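Local coordinates for polysialic acid O-acetyltransferase (PDB 3JQY), which transfers acetyl groups from acetyl-CoA to the sialic acid residues of long capsular polysialic acid chains, working as a homotrimer, at residues F31-N36 / N53-N58; N84-H89 / I98-G103; S167-V172 / N217-R222. All blocks are in the same frame, centred on the assembly; numbering follows the deposited sequence.

Interaction 1. Residues F31-N36 / N53-N58; sequences FSVDDN and NKVQFN
Phe31 lays one face of its ring on Asn53, whose CB sits 3.4 Å from the ring centroid and only 6° off the normal, a CH-pi contact centred on the ring. On the same side of the sheet, Val33 and Val55 point the same way, side by side. CG1 of Val55 stands between its own backbone N and carbonyl carbon (chi1 58°), where it faces the neighbouring valine; Val33 CG2, beside its backbone N, comes to an unusually close 3.3 Å from it. Val33 CG1 then meets the edge of the Phe57 ring, at 4.3 Å from CE2. Phe31 with Asn53 and Val33 with Val55 are alternate rungs of a left-handed beta-helix, in which 31-35 and 53-58 are parallel strands of adjacent coils in exact register, and the Phe57 ring meets that of Phe79 in the following coil, the two planes nearly parallel. Backbone bonds join the strands along their length, among them Phe57 N to Asp34 O at 2.8 Å. On the other side Ser32 OG lies 3.0 Å from Lys54 CG, and Asp34 runs alongside Gln56. There chi2 (78°) turns CD of Gln56 toward Asp34; NE2 is modelled 2.5 Å from Asp34 OD2, on the anti side but well out of the carboxylate plane, a bond so short that its detail is doubtful. Asp35 brings OD1 3.6 Å from Phe57 CB, while that oxygen accepts the backbone N-H of Gly37.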
# COMPACT_ATOMS: atom_id res chain seq x y z
N PHE B 31 -0.37 11.56 -28.25
CA PHE B 31 -0.04 12.59 -27.27
C PHE B 31 -0.92 13.83 -27.37
O PHE B 31 -1.36 14.23 -28.45
CB PHE B 31 1.42 13.03 -27.42
CG PHE B 31 2.39 12.24 -26.58
CD1 PHE B 31 2.82 12.73 -25.36
CD2 PHE B 31 2.87 11.01 -27.02
CE1 PHE B 31 3.72 12.01 -24.59
CE2 PHE B 31 3.77 10.29 -26.25
CZ PHE B 31 4.19 10.79 -25.03
N SER B 32 -1.19 14.42 -26.21
CA SER B 32 -1.69 15.78 -26.15
C SER B 32 -0.58 16.61 -25.55
O SER B 32 0.09 16.18 -24.61
CB SER B 32 -2.95 15.86 -25.29
OG SER B 32 -2.66 15.56 -23.94
N VAL B 33 -0.35 17.80 -26.09
CA VAL B 33 0.73 18.64 -25.61
C VAL B 33 0.17 19.98 -25.17
O VAL B 33 -0.59 20.61 -25.91
CB VAL B 33 1.80 18.87 -26.69
CG1 VAL B 33 2.91 19.76 -26.15
CG2 VAL B 33 2.37 17.53 -27.15
N ASP B 34 0.54 20.40 -23.97
CA ASP B 34 0.18 21.72 -23.47
C ASP B 34 1.43 22.46 -23.02
O ASP B 34 2.18 21.97 -22.19
CB ASP B 34 -0.81 21.60 -22.31
CG ASP B 34 -1.32 22.94 -21.86
OD1 ASP B 34 -1.69 23.76 -22.73
OD2 ASP B 34 -1.36 23.18 -20.63
N ASP B 35 1.65 23.64 -23.58
CA ASP B 35 2.89 24.36 -23.35
C ASP B 35 2.61 25.77 -22.85
O ASP B 35 2.06 26.59 -23.58
CB ASP B 35 3.71 24.38 -24.64
CG ASP B 35 5.12 24.93 -24.44
OD1 ASP B 35 5.38 25.53 -23.38
OD2 ASP B 35 5.95 24.76 -25.36
N ASN B 36 2.99 26.05 -21.61
CA ASN B 36 2.77 27.36 -21.01
C ASN B 36 4.03 28.21 -20.91
O ASN B 36 4.00 29.30 -20.35
CB ASN B 36 2.16 27.21 -19.61
CG ASN B 36 0.84 26.50 -19.62
OD1 ASN B 36 0.21 26.33 -20.66
ND2 ASN B 36 0.40 26.06 -18.44
N ASN B 53 -1.53 9.64 -23.95
CA ASN B 53 -0.37 10.25 -23.30
C ASN B 53 -0.47 11.77 -23.26
O ASN B 53 -1.15 12.38 -24.08
CB ASN B 53 0.90 9.83 -24.02
CG ASN B 53 1.02 8.33 -24.15
OD1 ASN B 53 1.04 7.78 -25.26
ND2 ASN B 53 1.07 7.66 -23.01
N LYS B 54 0.23 12.37 -22.30
CA LYS B 54 0.18 13.82 -22.14
C LYS B 54 1.54 14.40 -21.74
O LYS B 54 2.26 13.82 -20.95
CB LYS B 54 -0.87 14.20 -21.10
CG LYS B 54 -2.29 13.82 -21.50
CD LYS B 54 -3.14 13.41 -20.30
CE LYS B 54 -3.15 14.48 -19.21
NZ LYS B 54 -3.58 15.81 -19.73
N VAL B 55 1.87 15.56 -22.32
CA VAL B 55 3.03 16.32 -21.87
C VAL B 55 2.56 17.73 -21.53
O VAL B 55 1.80 18.35 -22.27
CB VAL B 55 4.17 16.34 -22.90
CG1 VAL B 55 3.69 16.91 -24.22
CG2 VAL B 55 5.36 17.14 -22.38
N GLN B 56 2.99 18.21 -20.37
CA GLN B 56 2.62 19.51 -19.86
C GLN B 56 3.89 20.27 -19.53
O GLN B 56 4.66 19.85 -18.67
CB GLN B 56 1.76 19.36 -18.61
CG GLN B 56 1.39 20.67 -17.93
CD GLN B 56 0.27 21.39 -18.63
OE1 GLN B 56 -0.79 20.81 -18.89
NE2 GLN B 56 0.48 22.66 -18.95
N PHE B 57 4.13 21.39 -20.21
CA PHE B 57 5.28 22.23 -19.92
C PHE B 57 4.81 23.43 -19.10
O PHE B 57 4.16 24.33 -19.64
CB PHE B 57 5.91 22.76 -21.22
CG PHE B 57 6.56 21.70 -22.08
CD1 PHE B 57 7.80 21.17 -21.74
CD2 PHE B 57 5.96 21.27 -23.25
CE1 PHE B 57 8.42 20.22 -22.54
CE2 PHE B 57 6.57 20.32 -24.06
CZ PHE B 57 7.80 19.80 -23.70
N ASN B 58 5.13 23.43 -17.81
CA ASN B 58 4.83 24.57 -16.94
C ASN B 58 6.12 25.29 -16.59
O ASN B 58 6.44 25.47 -15.41
CB ASN B 58 4.14 24.12 -15.65
CG ASN B 58 2.71 23.66 -15.86
OD1 ASN B 58 2.04 24.07 -16.81
ND2 ASN B 58 2.23 22.80 -14.97

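Interaction 2. Residues N84-H89 / I98-G103; sequences NYVRIH and IVATKG
Asn84 reaches into the turn that ends strand 98-101 and touches it through its whole side chain. The polar part is a single weak bond from Gly103 N to Asn84 OD1, short at 2.8 Å but poorly aligned. The stronger partner of OD1 is the next amide, Ser104 N, so OD1 takes the N-H of Ser104 and, weakly, that of Gly103, while ND2 is held by Arg80 O. With CG anti to its carbonyl carbon (chi1 -60°), the amide carbon also lies 3.3 Å from Ala100 O. Gly103 adopts backbone angles at which a CB would press on the carbonyl oxygen of Lys102.

The apolar part fills the interior of the beta-helix, where strands 85-88 and 98-101 belong to different sheets, 8.2 Å apart at closest approach, their N-to-C directions 147° apart. Ala100 CB nestles against Asn84 CB at 3.8 Å and against Val86 CG2 at 3.9 Å. Farther along the strands, Val86 CG2 meets Ile98 CG2, and Ile88 CD1 meets Ile98 CD1, both at 4.4 Å.

Small and branched aliphatic groups thus pack the core between sheets, while a buried asparagine, its carboxamide bonded at both ends, ties the corner of one coil to the turn of the next.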
# COMPACT_ATOMS: atom_id res chain seq x y z
N ASN B 84 14.58 21.41 -17.25
CA ASN B 84 14.38 19.98 -17.00
C ASN B 84 14.61 19.17 -18.27
O ASN B 84 14.50 19.69 -19.38
CB ASN B 84 12.96 19.71 -16.50
CG ASN B 84 12.64 20.43 -15.21
OD1 ASN B 84 13.11 20.05 -14.14
ND2 ASN B 84 11.81 21.45 -15.29
N TYR B 85 14.89 17.88 -18.10
CA TYR B 85 15.25 16.99 -19.21
C TYR B 85 14.72 15.60 -18.89
O TYR B 85 15.00 15.06 -17.83
CB TYR B 85 16.77 16.94 -19.35
CG TYR B 85 17.32 16.02 -20.42
CD1 TYR B 85 17.46 16.45 -21.73
CD2 TYR B 85 17.74 14.73 -20.11
CE1 TYR B 85 17.99 15.62 -22.71
CE2 TYR B 85 18.27 13.89 -21.08
CZ TYR B 85 18.38 14.34 -22.38
OH TYR B 85 18.91 13.49 -23.33
N VAL B 86 13.93 15.05 -19.81
CA VAL B 86 13.44 13.68 -19.67
C VAL B 86 13.73 12.94 -20.98
O VAL B 86 13.37 13.42 -22.06
CB VAL B 86 11.92 13.64 -19.38
CG1 VAL B 86 11.40 12.20 -19.34
CG2 VAL B 86 11.60 14.36 -18.07
N ARG B 87 14.40 11.80 -20.88
CA ARG B 87 14.70 11.01 -22.06
C ARG B 87 14.31 9.57 -21.84
O ARG B 87 14.74 8.93 -20.86
CB ARG B 87 16.19 11.07 -22.41
CG ARG B 87 16.56 10.24 -23.64
CD ARG B 87 18.07 10.29 -23.92
NE ARG B 87 18.44 9.48 -25.08
CZ ARG B 87 19.68 9.33 -25.53
NH1 ARG B 87 20.69 9.92 -24.91
NH2 ARG B 87 19.92 8.57 -26.59
N ILE B 88 13.49 9.05 -22.74
CA ILE B 88 13.04 7.68 -22.66
C ILE B 88 13.61 6.90 -23.85
O ILE B 88 13.28 7.18 -24.99
CB ILE B 88 11.51 7.60 -22.64
CG1 ILE B 88 10.96 8.40 -21.45
CG2 ILE B 88 11.04 6.15 -22.58
CD1 ILE B 88 9.45 8.39 -21.33
N HIS B 89 14.47 5.94 -23.55
CA HIS B 89 15.23 5.24 -24.59
C HIS B 89 14.41 4.18 -25.34
O HIS B 89 13.40 3.69 -24.84
CB HIS B 89 16.47 4.57 -23.99
CG HIS B 89 17.60 5.52 -23.70
ND1 HIS B 89 17.56 6.44 -22.68
CD2 HIS B 89 18.81 5.65 -24.29
CE1 HIS B 89 18.69 7.11 -22.65
NE2 HIS B 89 19.47 6.66 -23.62
N ILE B 98 5.45 11.11 -14.65
CA ILE B 98 6.81 11.59 -14.42
C ILE B 98 6.77 13.10 -14.23
O ILE B 98 6.35 13.82 -15.13
CB ILE B 98 7.73 11.29 -15.61
CG1 ILE B 98 7.84 9.78 -15.84
CG2 ILE B 98 9.11 11.90 -15.37
CD1 ILE B 98 8.64 9.42 -17.10
N VAL B 99 7.20 13.57 -13.07
CA VAL B 99 7.24 15.01 -12.82
C VAL B 99 8.69 15.45 -12.65
O VAL B 99 9.38 15.02 -11.72
CB VAL B 99 6.39 15.40 -11.59
CG1 VAL B 99 6.39 16.91 -11.39
CG2 VAL B 99 4.96 14.87 -11.77
N ALA B 100 9.14 16.32 -13.56
CA ALA B 100 10.51 16.85 -13.56
C ALA B 100 10.46 18.31 -13.13
O ALA B 100 9.90 19.15 -13.83
CB ALA B 100 11.14 16.71 -14.95
N THR B 101 11.07 18.60 -11.98
CA THR B 101 10.83 19.87 -11.31
C THR B 101 12.12 20.64 -11.08
O THR B 101 13.09 20.11 -10.54
CB THR B 101 10.16 19.64 -9.93
OG1 THR B 101 8.87 19.03 -10.11
CG2 THR B 101 10.00 20.95 -9.18
N LYS B 102 12.12 21.88 -11.50
CA LYS B 102 13.20 22.78 -11.22
C LYS B 102 14.61 22.34 -11.57
O LYS B 102 15.53 22.45 -10.79
CB LYS B 102 13.16 23.19 -9.78
CG LYS B 102 11.99 24.04 -9.46
CD LYS B 102 11.79 24.17 -7.98
CE LYS B 102 10.88 25.22 -7.71
NZ LYS B 102 9.66 24.79 -7.14
N GLY B 103 14.74 21.88 -12.79
CA GLY B 103 16.05 21.52 -13.30
C GLY B 103 16.43 20.09 -12.99
O GLY B 103 17.57 19.81 -12.64

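Interaction 3. Residues S167-V172 / N217-R222; sequences SSYVWV and NIIWAR
Tyr169 and Trp220 each give a hydrogen bond to the other's backbone carbonyl. The phenol OH of Tyr169 donates to Trp220 O at 2.6 Å. Tyr169 OH in turn accepts from a water 2.9 Å away, which accepts from Arg222 N, so the hydroxyl is gripped as donor and acceptor at once. In return Trp220 NE1, with its partner near the plane of the indole, donates to Tyr169 O at 3.0 Å, approaching from above the carbonyl plane, 62° out of it.

Alongside these two bonds the rings form an offset stack, with the Tyr169 ring and the six-membered ring of Trp220 inclined at 14° and their centroids 4.2 Å apart. Trp220 CG lies between its backbone N and carbonyl carbon (chi1 62°), which starts the indole toward 167-172, between Tyr169 and Trp171. The opposite face of the indole receives Trp171 CB, 3.7 Å from the centroid of the five-membered ring in a CH-pi contact. Ile219 CG1 touches the edge of the phenol ring, 3.9 Å from CE2, and Tyr238 of helix 233-245 also stacks on Tyr169. An alanine in place of Trp220 would probably leave Tyr169 O without its indole donor and open a gap between the phenol ring and Trp171.

The cluster joins a late coil of the beta-helix to the C-terminal segment. Ile219 and Trp220 pair in an antiparallel ladder with a strand of a neighbouring subunit, whose His147, probably an acetyl-CoA-binding residue by analogy with relatives, meets Trp171 edge-to-face and bonds Arg222 O. The reciprocal bonds probably set how the rings overlap, with the indole held at its N-H and packed on its two faces beside the subunit boundary.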
# COMPACT_ATOMS: atom_id res chain seq x y z
N SER B 167 20.33 0.91 -11.36
CA SER B 167 21.26 0.39 -12.37
C SER B 167 20.54 -0.45 -13.42
O SER B 167 19.37 -0.78 -13.27
CB SER B 167 22.37 -0.43 -11.71
OG SER B 167 23.20 0.40 -10.91
N SER B 168 21.27 -0.81 -14.46
CA SER B 168 20.72 -1.71 -15.47
C SER B 168 20.40 -3.06 -14.86
O SER B 168 21.06 -3.52 -13.93
CB SER B 168 21.69 -1.87 -16.64
OG SER B 168 21.83 -0.64 -17.35
N TYR B 169 19.37 -3.70 -15.40
CA TYR B 169 19.00 -5.07 -15.05
C TYR B 169 18.62 -5.21 -13.57
O TYR B 169 19.13 -6.07 -12.86
CB TYR B 169 20.09 -6.07 -15.46
CG TYR B 169 19.54 -7.46 -15.64
CD1 TYR B 169 18.61 -7.72 -16.63
CD2 TYR B 169 19.93 -8.51 -14.82
CE1 TYR B 169 18.07 -8.98 -16.81
CE2 TYR B 169 19.40 -9.80 -14.99
CZ TYR B 169 18.47 -10.02 -15.99
OH TYR B 169 17.92 -11.27 -16.19
N VAL B 170 17.71 -4.34 -13.14
CA VAL B 170 17.12 -4.43 -11.81
C VAL B 170 15.64 -4.77 -11.90
O VAL B 170 14.93 -4.26 -12.77
CB VAL B 170 17.31 -3.10 -11.03
CG1 VAL B 170 16.48 -3.10 -9.75
CG2 VAL B 170 18.79 -2.90 -10.72
N TRP B 171 15.18 -5.64 -11.00
CA TRP B 171 13.77 -5.98 -10.89
C TRP B 171 13.21 -5.27 -9.66
O TRP B 171 13.61 -5.58 -8.53
CB TRP B 171 13.61 -7.50 -10.77
CG TRP B 171 12.21 -7.98 -10.42
CD1 TRP B 171 11.05 -7.27 -10.49
CD2 TRP B 171 11.85 -9.29 -9.97
NE1 TRP B 171 9.98 -8.05 -10.10
CE2 TRP B 171 10.45 -9.30 -9.79
CE3 TRP B 171 12.57 -10.46 -9.71
CZ2 TRP B 171 9.76 -10.43 -9.33
CZ3 TRP B 171 11.89 -11.58 -9.27
CH2 TRP B 171 10.50 -11.56 -9.08
N VAL B 172 12.35 -4.28 -9.89
CA VAL B 172 11.68 -3.63 -8.77
C VAL B 172 10.26 -4.18 -8.69
O VAL B 172 9.48 -4.10 -9.64
CB VAL B 172 11.67 -2.09 -8.88
CG1 VAL B 172 10.98 -1.48 -7.65
CG2 VAL B 172 13.10 -1.55 -8.98
N ASN B 217 24.41 -12.38 -3.38
CA ASN B 217 24.89 -13.28 -4.42
C ASN B 217 23.76 -13.85 -5.26
O ASN B 217 23.74 -15.04 -5.56
CB ASN B 217 25.68 -14.43 -3.79
CG ASN B 217 26.88 -13.95 -3.00
OD1 ASN B 217 27.17 -14.46 -1.91
ND2 ASN B 217 27.59 -12.97 -3.54
N ILE B 218 22.82 -12.99 -5.67
CA ILE B 218 21.72 -13.44 -6.51
C ILE B 218 21.58 -12.62 -7.79
O ILE B 218 22.17 -11.54 -7.92
CB ILE B 218 20.36 -13.42 -5.76
CG1 ILE B 218 20.02 -11.99 -5.30
CG2 ILE B 218 20.40 -14.34 -4.56
CD1 ILE B 218 19.25 -11.18 -6.31
N ILE B 219 20.80 -13.15 -8.72
CA ILE B 219 20.44 -12.46 -9.95
C ILE B 219 19.10 -13.03 -10.41
O ILE B 219 18.77 -14.17 -10.09
CB ILE B 219 21.52 -12.63 -11.05
CG1 ILE B 219 21.36 -11.57 -12.14
CG2 ILE B 219 21.48 -14.05 -11.64
CD1 ILE B 219 22.55 -11.47 -13.08
N TRP B 220 18.32 -12.24 -11.14
CA TRP B 220 16.97 -12.63 -11.55
C TRP B 220 16.88 -12.79 -13.07
O TRP B 220 17.78 -12.37 -13.79
CB TRP B 220 15.97 -11.56 -11.11
CG TRP B 220 16.26 -10.24 -11.75
CD1 TRP B 220 17.21 -9.34 -11.37
CD2 TRP B 220 15.63 -9.69 -12.92
NE1 TRP B 220 17.21 -8.25 -12.22
CE2 TRP B 220 16.25 -8.45 -13.18
CE3 TRP B 220 14.59 -10.12 -13.76
CZ2 TRP B 220 15.86 -7.63 -14.25
CZ3 TRP B 220 14.22 -9.31 -14.83
CH2 TRP B 220 14.85 -8.08 -15.06
N ALA B 221 15.79 -13.38 -13.54
CA ALA B 221 15.50 -13.42 -14.97
C ALA B 221 14.01 -13.23 -15.21
O ALA B 221 13.19 -13.46 -14.31
CB ALA B 221 15.98 -14.73 -15.59
N ARG B 222 13.66 -12.82 -16.42
CA ARG B 222 12.27 -12.52 -16.75
C ARG B 222 11.46 -13.80 -17.01
O ARG B 222 10.33 -13.93 -16.55
CB ARG B 222 12.21 -11.58 -17.95
CG ARG B 222 10.93 -10.77 -18.05
CD ARG B 222 11.00 -9.77 -19.19
NE ARG B 222 11.80 -8.58 -18.88
CZ ARG B 222 11.27 -7.41 -18.53
NH1 ARG B 222 12.04 -6.37 -18.28
NH2 ARG B 222 9.95 -7.29 -18.44
O HOH W 1 15.85 -11.79 -18.08

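Overall arrangement
Interactions 1 and 2 belong to the same left-handed beta-helix, their centres 13 Å apart, and both reach the same long sheet. Interaction 1 is partly buried and joins neighbouring coils within one sheet, mainly through backbone bonds, with polar side chains on the side that carries Asp34 and Gln56. Interaction 2, buried, instead links two sheets across the interior, with aliphatic packing and one asparagine at a corner. Interaction 3, also buried, lies on the other side of the chain's centre, about 33 Å from interaction 1 between centres; there aromatic stacking replaces aliphatic packing, and, unlike interaction 1, it touches another subunit extensively.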